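Local structure of probable zinc protease PqqL (Escherichia coli, 6OFT) at residues Asn16-Ala26 with Pro196-Asp206; Leu338-Asp346 with Trp421-Trp432. The protein probably works as a zinc-dependent metalloendopeptidase of the M16 family in the periplasm, and is represented here by the first half of the protein. One frame throughout, in Å; residues are numbered along the deposited sequence.

Contact 1. Residues Asn16-Ala26 with Pro196-Asp206; sequences NGLRYMIYPHA and PNNMTFIVVGD. With PO4 (phosphate ion), chain D.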
# COMPACT_ATOMS: atom_id res chain seq x y z
N ASN A 16 -23.51 16.08 -9.10
CA ASN A 16 -22.93 16.73 -7.92
C ASN A 16 -21.40 16.54 -7.82
O ASN A 16 -20.78 17.09 -6.91
CB ASN A 16 -23.66 16.31 -6.64
CG ASN A 16 -23.54 14.85 -6.28
OD1 ASN A 16 -22.68 14.12 -6.78
ND2 ASN A 16 -24.37 14.40 -5.37
N GLY A 17 -20.80 15.77 -8.73
CA GLY A 17 -19.36 15.55 -8.75
C GLY A 17 -18.85 14.26 -8.14
O GLY A 17 -17.65 13.98 -8.23
N LEU A 18 -19.74 13.48 -7.47
CA LEU A 18 -19.36 12.21 -6.86
C LEU A 18 -19.02 11.20 -7.96
O LEU A 18 -19.80 11.05 -8.89
CB LEU A 18 -20.49 11.67 -5.94
CG LEU A 18 -20.17 10.36 -5.19
CD1 LEU A 18 -20.43 10.49 -3.70
CD2 LEU A 18 -20.95 9.18 -5.77
N ARG A 19 -17.88 10.52 -7.83
CA ARG A 19 -17.46 9.52 -8.81
C ARG A 19 -17.91 8.15 -8.35
O ARG A 19 -18.09 7.94 -7.15
CB ARG A 19 -15.94 9.54 -9.00
CG ARG A 19 -15.38 10.71 -9.84
CD ARG A 19 -13.86 10.80 -9.68
NE ARG A 19 -13.49 11.54 -8.47
CZ ARG A 19 -12.26 11.67 -7.97
NH1 ARG A 19 -11.23 11.07 -8.57
NH2 ARG A 19 -12.06 12.39 -6.88
N TYR A 20 -18.10 7.22 -9.28
CA TYR A 20 -18.47 5.85 -8.92
C TYR A 20 -17.74 4.86 -9.79
O TYR A 20 -17.34 5.20 -10.91
CB TYR A 20 -19.99 5.61 -8.95
CG TYR A 20 -20.67 6.07 -10.22
CD1 TYR A 20 -20.73 5.25 -11.34
CD2 TYR A 20 -21.29 7.31 -10.29
CE1 TYR A 20 -21.33 5.68 -12.53
CE2 TYR A 20 -21.92 7.74 -11.45
CZ TYR A 20 -21.94 6.92 -12.57
OH TYR A 20 -22.59 7.34 -13.71
N MET A 21 -17.52 3.65 -9.26
CA MET A 21 -16.85 2.55 -9.95
C MET A 21 -17.61 1.31 -9.59
O MET A 21 -17.79 1.02 -8.40
CB MET A 21 -15.38 2.42 -9.53
CG MET A 21 -14.57 3.68 -9.67
SD MET A 21 -12.85 3.34 -9.35
CE MET A 21 -12.17 3.67 -10.95
N ILE A 22 -18.11 0.62 -10.60
CA ILE A 22 -18.89 -0.61 -10.44
C ILE A 22 -18.21 -1.75 -11.18
O ILE A 22 -17.89 -1.63 -12.36
CB ILE A 22 -20.37 -0.44 -10.87
CG1 ILE A 22 -21.07 0.70 -10.08
CG2 ILE A 22 -21.15 -1.79 -10.74
CD1 ILE A 22 -22.23 1.29 -10.81
N TYR A 23 -18.02 -2.88 -10.48
CA TYR A 23 -17.39 -4.05 -11.07
C TYR A 23 -18.16 -5.30 -10.69
O TYR A 23 -18.30 -5.57 -9.49
CB TYR A 23 -15.91 -4.15 -10.68
CG TYR A 23 -15.15 -5.11 -11.57
CD1 TYR A 23 -14.62 -4.70 -12.79
CD2 TYR A 23 -15.00 -6.45 -11.22
CE1 TYR A 23 -13.98 -5.59 -13.64
CE2 TYR A 23 -14.34 -7.35 -12.06
CZ TYR A 23 -13.83 -6.92 -13.27
OH TYR A 23 -13.18 -7.80 -14.10
N PRO A 24 -18.66 -6.08 -11.68
CA PRO A 24 -19.40 -7.31 -11.33
C PRO A 24 -18.47 -8.43 -10.89
O PRO A 24 -17.38 -8.57 -11.44
CB PRO A 24 -20.12 -7.68 -12.63
CG PRO A 24 -19.28 -7.07 -13.71
CD PRO A 24 -18.57 -5.89 -13.15
N HIS A 25 -18.89 -9.21 -9.89
CA HIS A 25 -18.13 -10.36 -9.39
C HIS A 25 -19.08 -11.32 -8.68
O HIS A 25 -19.95 -10.86 -7.95
CB HIS A 25 -16.96 -9.94 -8.49
CG HIS A 25 -15.91 -11.02 -8.36
ND1 HIS A 25 -15.24 -11.49 -9.46
CD2 HIS A 25 -15.49 -11.69 -7.26
CE1 HIS A 25 -14.41 -12.41 -9.01
NE2 HIS A 25 -14.53 -12.59 -7.70
N ALA A 26 -18.94 -12.62 -8.89
CA ALA A 26 -19.86 -13.58 -8.27
C ALA A 26 -19.12 -14.69 -7.51
O ALA A 26 -19.49 -15.86 -7.58
CB ALA A 26 -20.80 -14.17 -9.33
N PRO A 196 -18.81 16.04 -2.38
CA PRO A 196 -18.89 15.01 -3.43
C PRO A 196 -17.76 14.89 -4.43
O PRO A 196 -17.43 13.77 -4.78
CB PRO A 196 -20.21 15.33 -4.14
CG PRO A 196 -21.04 15.92 -3.09
CD PRO A 196 -20.10 16.76 -2.26
N ASN A 197 -17.14 16.00 -4.87
CA ASN A 197 -16.07 15.97 -5.87
C ASN A 197 -14.74 15.36 -5.35
O ASN A 197 -13.80 15.17 -6.13
CB ASN A 197 -15.85 17.38 -6.47
CG ASN A 197 -15.16 18.35 -5.55
OD1 ASN A 197 -15.29 18.30 -4.32
ND2 ASN A 197 -14.42 19.28 -6.13
N ASN A 198 -14.67 15.06 -4.04
CA ASN A 198 -13.51 14.43 -3.41
C ASN A 198 -13.91 13.00 -2.99
O ASN A 198 -13.20 12.37 -2.20
CB ASN A 198 -13.04 15.28 -2.20
CG ASN A 198 -11.68 14.92 -1.67
OD1 ASN A 198 -10.75 14.62 -2.43
ND2 ASN A 198 -11.53 14.93 -0.36
N MET A 199 -15.02 12.48 -3.55
CA MET A 199 -15.53 11.14 -3.20
C MET A 199 -15.74 10.22 -4.38
O MET A 199 -16.18 10.64 -5.45
CB MET A 199 -16.86 11.23 -2.45
CG MET A 199 -16.77 11.81 -1.08
SD MET A 199 -18.44 12.10 -0.50
CE MET A 199 -18.08 12.85 1.05
N THR A 200 -15.44 8.93 -4.15
CA THR A 200 -15.67 7.84 -5.08
C THR A 200 -16.39 6.74 -4.32
O THR A 200 -15.91 6.31 -3.27
CB THR A 200 -14.36 7.33 -5.71
OG1 THR A 200 -13.72 8.42 -6.38
CG2 THR A 200 -14.60 6.19 -6.69
N PHE A 201 -17.58 6.34 -4.82
CA PHE A 201 -18.34 5.24 -4.24
C PHE A 201 -18.03 3.99 -5.10
O PHE A 201 -18.20 4.02 -6.32
CB PHE A 201 -19.87 5.55 -4.22
CG PHE A 201 -20.60 4.54 -3.36
CD1 PHE A 201 -20.51 4.59 -1.98
CD2 PHE A 201 -21.34 3.52 -3.94
CE1 PHE A 201 -21.13 3.62 -1.19
CE2 PHE A 201 -21.97 2.56 -3.15
CZ PHE A 201 -21.86 2.62 -1.78
N ILE A 202 -17.51 2.92 -4.46
CA ILE A 202 -17.08 1.68 -5.13
C ILE A 202 -18.03 0.50 -4.84
O ILE A 202 -18.26 0.16 -3.69
CB ILE A 202 -15.60 1.38 -4.75
CG1 ILE A 202 -14.67 2.57 -5.12
CG2 ILE A 202 -15.10 0.06 -5.37
CD1 ILE A 202 -13.29 2.54 -4.47
N VAL A 203 -18.56 -0.12 -5.90
CA VAL A 203 -19.48 -1.27 -5.82
C VAL A 203 -18.80 -2.47 -6.50
O VAL A 203 -18.56 -2.41 -7.70
CB VAL A 203 -20.88 -0.95 -6.45
CG1 VAL A 203 -21.81 -2.16 -6.43
CG2 VAL A 203 -21.54 0.25 -5.78
N VAL A 204 -18.45 -3.53 -5.75
CA VAL A 204 -17.79 -4.72 -6.32
C VAL A 204 -18.56 -5.94 -5.82
O VAL A 204 -18.63 -6.19 -4.62
CB VAL A 204 -16.26 -4.84 -6.01
CG1 VAL A 204 -15.62 -6.01 -6.78
CG2 VAL A 204 -15.51 -3.55 -6.32
N GLY A 205 -19.13 -6.70 -6.75
CA GLY A 205 -19.88 -7.86 -6.32
C GLY A 205 -21.00 -8.24 -7.25
O GLY A 205 -21.09 -7.74 -8.37
N ASP A 206 -21.85 -9.15 -6.75
CA ASP A 206 -22.91 -9.83 -7.48
C ASP A 206 -24.20 -9.02 -7.65
O ASP A 206 -25.25 -9.40 -7.15
CB ASP A 206 -23.18 -11.19 -6.82
CG ASP A 206 -23.74 -12.21 -7.78
OD1 ASP A 206 -23.80 -11.91 -9.00
OD2 ASP A 206 -24.10 -13.31 -7.33
P PO4 D . -15.72 -11.39 -13.14
O1 PO4 D . -14.77 -10.98 -12.00
O2 PO4 D . -14.85 -11.92 -14.37
O3 PO4 D . -16.74 -12.54 -12.67
O4 PO4 D . -16.54 -10.09 -13.59
O HOH W 1 -15.40 12.77 -6.92
O HOH W 2 -10.28 14.23 -5.09

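Contact 2. Residues Leu338-Asp346 with Trp421-Trp432; sequences LMAELATID and WQQLRKNQDAFW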
# COMPACT_ATOMS: atom_id res chain seq x y z
N LEU A 338 24.79 -11.16 1.02
CA LEU A 338 24.17 -10.01 0.39
C LEU A 338 25.14 -9.27 -0.52
O LEU A 338 24.81 -9.02 -1.68
CB LEU A 338 23.54 -9.05 1.44
CG LEU A 338 22.74 -7.83 0.91
CD1 LEU A 338 21.64 -8.23 -0.07
CD2 LEU A 338 22.15 -7.02 2.07
N MET A 339 26.34 -8.93 0.01
CA MET A 339 27.39 -8.22 -0.72
C MET A 339 27.85 -8.99 -1.95
O MET A 339 28.09 -8.39 -3.00
CB MET A 339 28.59 -7.98 0.22
CG MET A 339 29.32 -6.68 -0.03
SD MET A 339 28.31 -5.23 0.38
CE MET A 339 28.32 -5.33 2.20
N ALA A 340 28.03 -10.32 -1.80
CA ALA A 340 28.48 -11.23 -2.86
C ALA A 340 27.47 -11.26 -3.99
O ALA A 340 27.88 -11.17 -5.14
CB ALA A 340 28.66 -12.63 -2.29
N GLU A 341 26.14 -11.32 -3.68
CA GLU A 341 25.10 -11.35 -4.71
C GLU A 341 24.96 -10.01 -5.44
O GLU A 341 24.77 -10.00 -6.64
CB GLU A 341 23.74 -11.82 -4.16
CG GLU A 341 22.87 -12.41 -5.26
CD GLU A 341 21.38 -12.53 -5.03
OE1 GLU A 341 20.98 -12.96 -3.92
OE2 GLU A 341 20.60 -12.21 -5.96
N LEU A 342 25.07 -8.89 -4.71
CA LEU A 342 24.97 -7.56 -5.31
C LEU A 342 26.16 -7.27 -6.24
O LEU A 342 25.96 -6.73 -7.32
CB LEU A 342 24.83 -6.46 -4.23
CG LEU A 342 23.55 -6.43 -3.37
CD1 LEU A 342 23.72 -5.48 -2.21
CD2 LEU A 342 22.31 -6.04 -4.19
N ALA A 343 27.37 -7.67 -5.83
CA ALA A 343 28.59 -7.50 -6.62
C ALA A 343 28.61 -8.41 -7.86
O ALA A 343 29.10 -7.99 -8.91
CB ALA A 343 29.82 -7.76 -5.76
N THR A 344 28.06 -9.65 -7.75
CA THR A 344 27.97 -10.60 -8.88
C THR A 344 27.10 -9.99 -10.02
O THR A 344 27.49 -10.06 -11.19
CB THR A 344 27.49 -11.99 -8.38
OG1 THR A 344 28.42 -12.46 -7.41
CG2 THR A 344 27.41 -13.01 -9.51
N ILE A 345 25.95 -9.38 -9.65
CA ILE A 345 25.02 -8.72 -10.58
C ILE A 345 25.70 -7.46 -11.15
O ILE A 345 25.53 -7.16 -12.34
CB ILE A 345 23.66 -8.40 -9.93
CG1 ILE A 345 23.01 -9.67 -9.32
CG2 ILE A 345 22.70 -7.74 -10.94
CD1 ILE A 345 21.90 -9.40 -8.25
N ASP A 346 26.49 -6.73 -10.32
CA ASP A 346 27.23 -5.54 -10.78
C ASP A 346 28.17 -5.91 -11.94
O ASP A 346 28.27 -5.18 -12.92
CB ASP A 346 28.09 -4.93 -9.65
CG ASP A 346 27.37 -4.13 -8.59
OD1 ASP A 346 26.21 -3.74 -8.82
OD2 ASP A 346 27.99 -3.88 -7.53
N TRP A 421 20.03 -1.49 -13.50
CA TRP A 421 20.80 -1.96 -12.35
C TRP A 421 21.96 -1.00 -12.05
O TRP A 421 22.17 -0.63 -10.90
CB TRP A 421 21.33 -3.37 -12.56
CG TRP A 421 22.06 -3.89 -11.35
CD1 TRP A 421 23.42 -3.88 -11.14
CD2 TRP A 421 21.47 -4.43 -10.17
NE1 TRP A 421 23.70 -4.42 -9.92
CE2 TRP A 421 22.53 -4.75 -9.28
CE3 TRP A 421 20.16 -4.77 -9.80
CZ2 TRP A 421 22.31 -5.38 -8.05
CZ3 TRP A 421 19.94 -5.35 -8.56
CH2 TRP A 421 21.00 -5.64 -7.69
N GLN A 422 22.72 -0.60 -13.09
CA GLN A 422 23.82 0.34 -12.91
C GLN A 422 23.33 1.69 -12.37
O GLN A 422 24.00 2.28 -11.52
CB GLN A 422 24.65 0.51 -14.19
CG GLN A 422 26.08 0.96 -13.89
CD GLN A 422 26.76 1.53 -15.10
OE1 GLN A 422 26.72 2.74 -15.34
NE2 GLN A 422 27.42 0.69 -15.88
N GLN A 423 22.16 2.16 -12.84
CA GLN A 423 21.56 3.41 -12.36
C GLN A 423 21.15 3.32 -10.88
O GLN A 423 21.42 4.25 -10.12
CB GLN A 423 20.36 3.80 -13.23
CG GLN A 423 20.77 4.36 -14.58
CD GLN A 423 19.62 4.41 -15.56
OE1 GLN A 423 18.58 3.77 -15.37
NE2 GLN A 423 19.79 5.18 -16.63
N LEU A 424 20.53 2.21 -10.52
CA LEU A 424 20.08 1.95 -9.13
C LEU A 424 21.30 1.89 -8.22
O LEU A 424 21.25 2.48 -7.19
CB LEU A 424 19.31 0.63 -9.06
CG LEU A 424 18.92 0.18 -7.66
CD1 LEU A 424 17.90 1.11 -7.05
CD2 LEU A 424 18.38 -1.23 -7.66
N ARG A 425 22.36 1.27 -8.65
CA ARG A 425 23.58 1.10 -7.82
C ARG A 425 24.35 2.42 -7.67
O ARG A 425 25.15 2.50 -6.77
CB ARG A 425 24.41 -0.06 -8.38
CG ARG A 425 23.75 -1.42 -8.28
CD ARG A 425 23.74 -1.93 -6.86
NE ARG A 425 25.00 -2.55 -6.53
CZ ARG A 425 25.45 -2.75 -5.31
NH1 ARG A 425 24.74 -2.39 -4.26
NH2 ARG A 425 26.62 -3.31 -5.14
N LYS A 426 24.13 3.41 -8.50
CA LYS A 426 24.80 4.72 -8.37
C LYS A 426 23.89 5.67 -7.56
O LYS A 426 24.29 6.78 -7.33
CB LYS A 426 25.00 5.33 -9.76
CG LYS A 426 26.10 4.73 -10.61
CD LYS A 426 27.28 4.16 -9.88
CE LYS A 426 28.42 3.76 -10.81
NZ LYS A 426 29.69 4.45 -10.47
N ASN A 427 22.72 5.23 -7.16
CA ASN A 427 21.75 6.07 -6.42
C ASN A 427 22.30 6.38 -5.02
O ASN A 427 22.50 5.48 -4.25
CB ASN A 427 20.35 5.46 -6.49
CG ASN A 427 19.27 6.19 -5.75
OD1 ASN A 427 19.52 7.15 -5.07
ND2 ASN A 427 18.05 5.72 -5.91
N GLN A 428 22.52 7.65 -4.75
CA GLN A 428 23.07 8.17 -3.48
C GLN A 428 22.04 8.13 -2.33
O GLN A 428 22.43 8.28 -1.17
CB GLN A 428 23.55 9.61 -3.67
CG GLN A 428 24.52 9.83 -4.83
CD GLN A 428 24.75 11.31 -5.01
OE1 GLN A 428 25.63 11.90 -4.37
NE2 GLN A 428 23.97 11.94 -5.87
N ASP A 429 20.75 7.96 -2.64
CA ASP A 429 19.71 7.93 -1.63
C ASP A 429 19.52 6.49 -1.17
O ASP A 429 18.65 5.77 -1.64
CB ASP A 429 18.42 8.64 -2.11
CG ASP A 429 17.42 8.95 -1.03
OD1 ASP A 429 16.57 9.85 -1.24
OD2 ASP A 429 17.47 8.28 0.05
N ALA A 430 20.37 6.14 -0.23
CA ALA A 430 20.43 4.75 0.27
C ALA A 430 20.74 4.62 1.76
O ALA A 430 21.27 5.57 2.31
CB ALA A 430 21.42 3.95 -0.52
N PHE A 431 20.41 3.48 2.34
CA PHE A 431 20.75 3.19 3.73
C PHE A 431 20.91 1.70 3.98
O PHE A 431 20.15 0.88 3.45
CB PHE A 431 19.79 3.86 4.74
CG PHE A 431 18.37 3.34 4.81
CD1 PHE A 431 17.36 3.96 4.07
CD2 PHE A 431 18.03 2.30 5.67
CE1 PHE A 431 16.03 3.51 4.18
CE2 PHE A 431 16.71 1.85 5.76
CZ PHE A 431 15.72 2.47 5.03
N TRP A 432 21.92 1.37 4.78
CA TRP A 432 22.20 -0.00 5.25
C TRP A 432 21.44 -0.22 6.55
O TRP A 432 21.42 0.67 7.36
CB TRP A 432 23.69 -0.22 5.48
CG TRP A 432 24.44 -0.42 4.21
CD1 TRP A 432 25.13 0.52 3.52
CD2 TRP A 432 24.55 -1.64 3.45
NE1 TRP A 432 25.66 -0.03 2.40
CE2 TRP A 432 25.32 -1.34 2.32
CE3 TRP A 432 24.08 -2.93 3.62
CZ2 TRP A 432 25.63 -2.30 1.36
CZ3 TRP A 432 24.38 -3.87 2.68
CH2 TRP A 432 25.14 -3.56 1.55
O HOH W 3 28.14 -5.48 -2.99

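Contact 1. Residues Asn16-Ala26 with Pro196-Asp206
Ile-22 and Val-203 sit side by side at the apolar centre, pointing the same way, with Ile-22 CG1 4.0 Å from Val-203 CB. Just before the strand, Leu-18 lies alongside Phe-201, pointing the same way: Leu-18 CD1 is 3.9 Å from Met-199 CB, while CD2 meets Phe-201 CB. Helix 209-220 packs here, Leu-213 and Ile-216 touching Ile-22. The other face carries Met-21, whose CG touches Thr-200 CG2, and Tyr-23 next to Val-204; residues of helix 378-391 close over it. Strands 19-24 and 199-205 run parallel, their axes 16° apart, and their backbones are joined by a ladder from Arg-19 N to Met-199 O through to Gly-205 N and Tyr-23 O. This pairing places 199-205 inside the mixed six-stranded sheet of the first M16 domain, with 31-38 on its far side. Past the ladder, His-25 N still reaches Gly-205 O at 3.1 Å, but from above the carbonyl plane. At that end His-25 ND1 gives a hydrogen bond of 2.6 Å to phosphate O1, which lies in the plane of the imidazole; Gln-373 and Arg-376 also bind this ion. At the other end the Arg-19 chain, bent at its third torsion (chi3 -83°), lays one guanidinium face over Thr-200 OG1, itself hydrogen-bonded to His-39. Arg-19 NE donates to a water 2.8 Å away, which has Gly-17 O and Met-199 O among more acceptors than it has protons, whereas the link from Arg-19 NH2 to Asn-197 O is weak at 3.4 Å.

Contact 2. Residues Leu338-Asp346 with Trp421-Trp432
Ile-345 pushes its CG2 methyl onto the indole of Trp-421, 3.5 Å from the centroid of the five-membered ring and 14° off its normal, a CH-pi contact. Arg-425 CG lies against the opposite face, nearer its rim, so that the indole is held between the two side chains, and Leu-342 CD2 fills in at the edge beside Trp-421 CH2, 3.8 Å away. Bends at chi2 and chi3 turn the Arg-425 guanidinium so that Leu-342 CB lies over one of its faces, toward the rim. This joins helix 331-348 to the end of helix 414-425, both part of the second M16 domain, with their segment axes 11.1 Å apart. Asp-346 bridges the two: Arg-425 grips it side-on, NE to OD1 and NH2 to OD2 (2.8 Å), with carboxylate and guanidinium planes 23° apart. OD1 also accepts from Trp-421 NE1 at 2.8 Å, on its anti side. Replacing Trp-421 by alanine would probably open a gap between Ile-345 CG2 and Arg-425 CG and leave Asp-346 OD1 with one donor of its two. Further along, the six-membered ring of Trp-432, on strand 430-436, receives Met-339 obliquely, CE 3.7 Å from CH2, with Leu-338 CD2 3.9 Å from CZ3.

How the contacts relate
Contact 1 and contact 2 lie on opposite sides of the chain's centre, 43 Å apart between centres and about 28 Å between nearest atoms, and so do not touch. Along the chain they come in series, contact 1 closing before contact 2 opens. The first pairs strands within the six-stranded sheet; the second sets a helix against another helix's last turn and the indole that Trp-432 sends out from an inner strand of the five-stranded sheet, consistent with the paired domains of an M16 half. Both are away from the predicted zinc ligands His-54, His-58 and Glu-134 and the predicted proton acceptor Glu-57. Each has a small molecule beside it, phosphate at contact 1 and glycerol at contact 2, both probably from crystallisation.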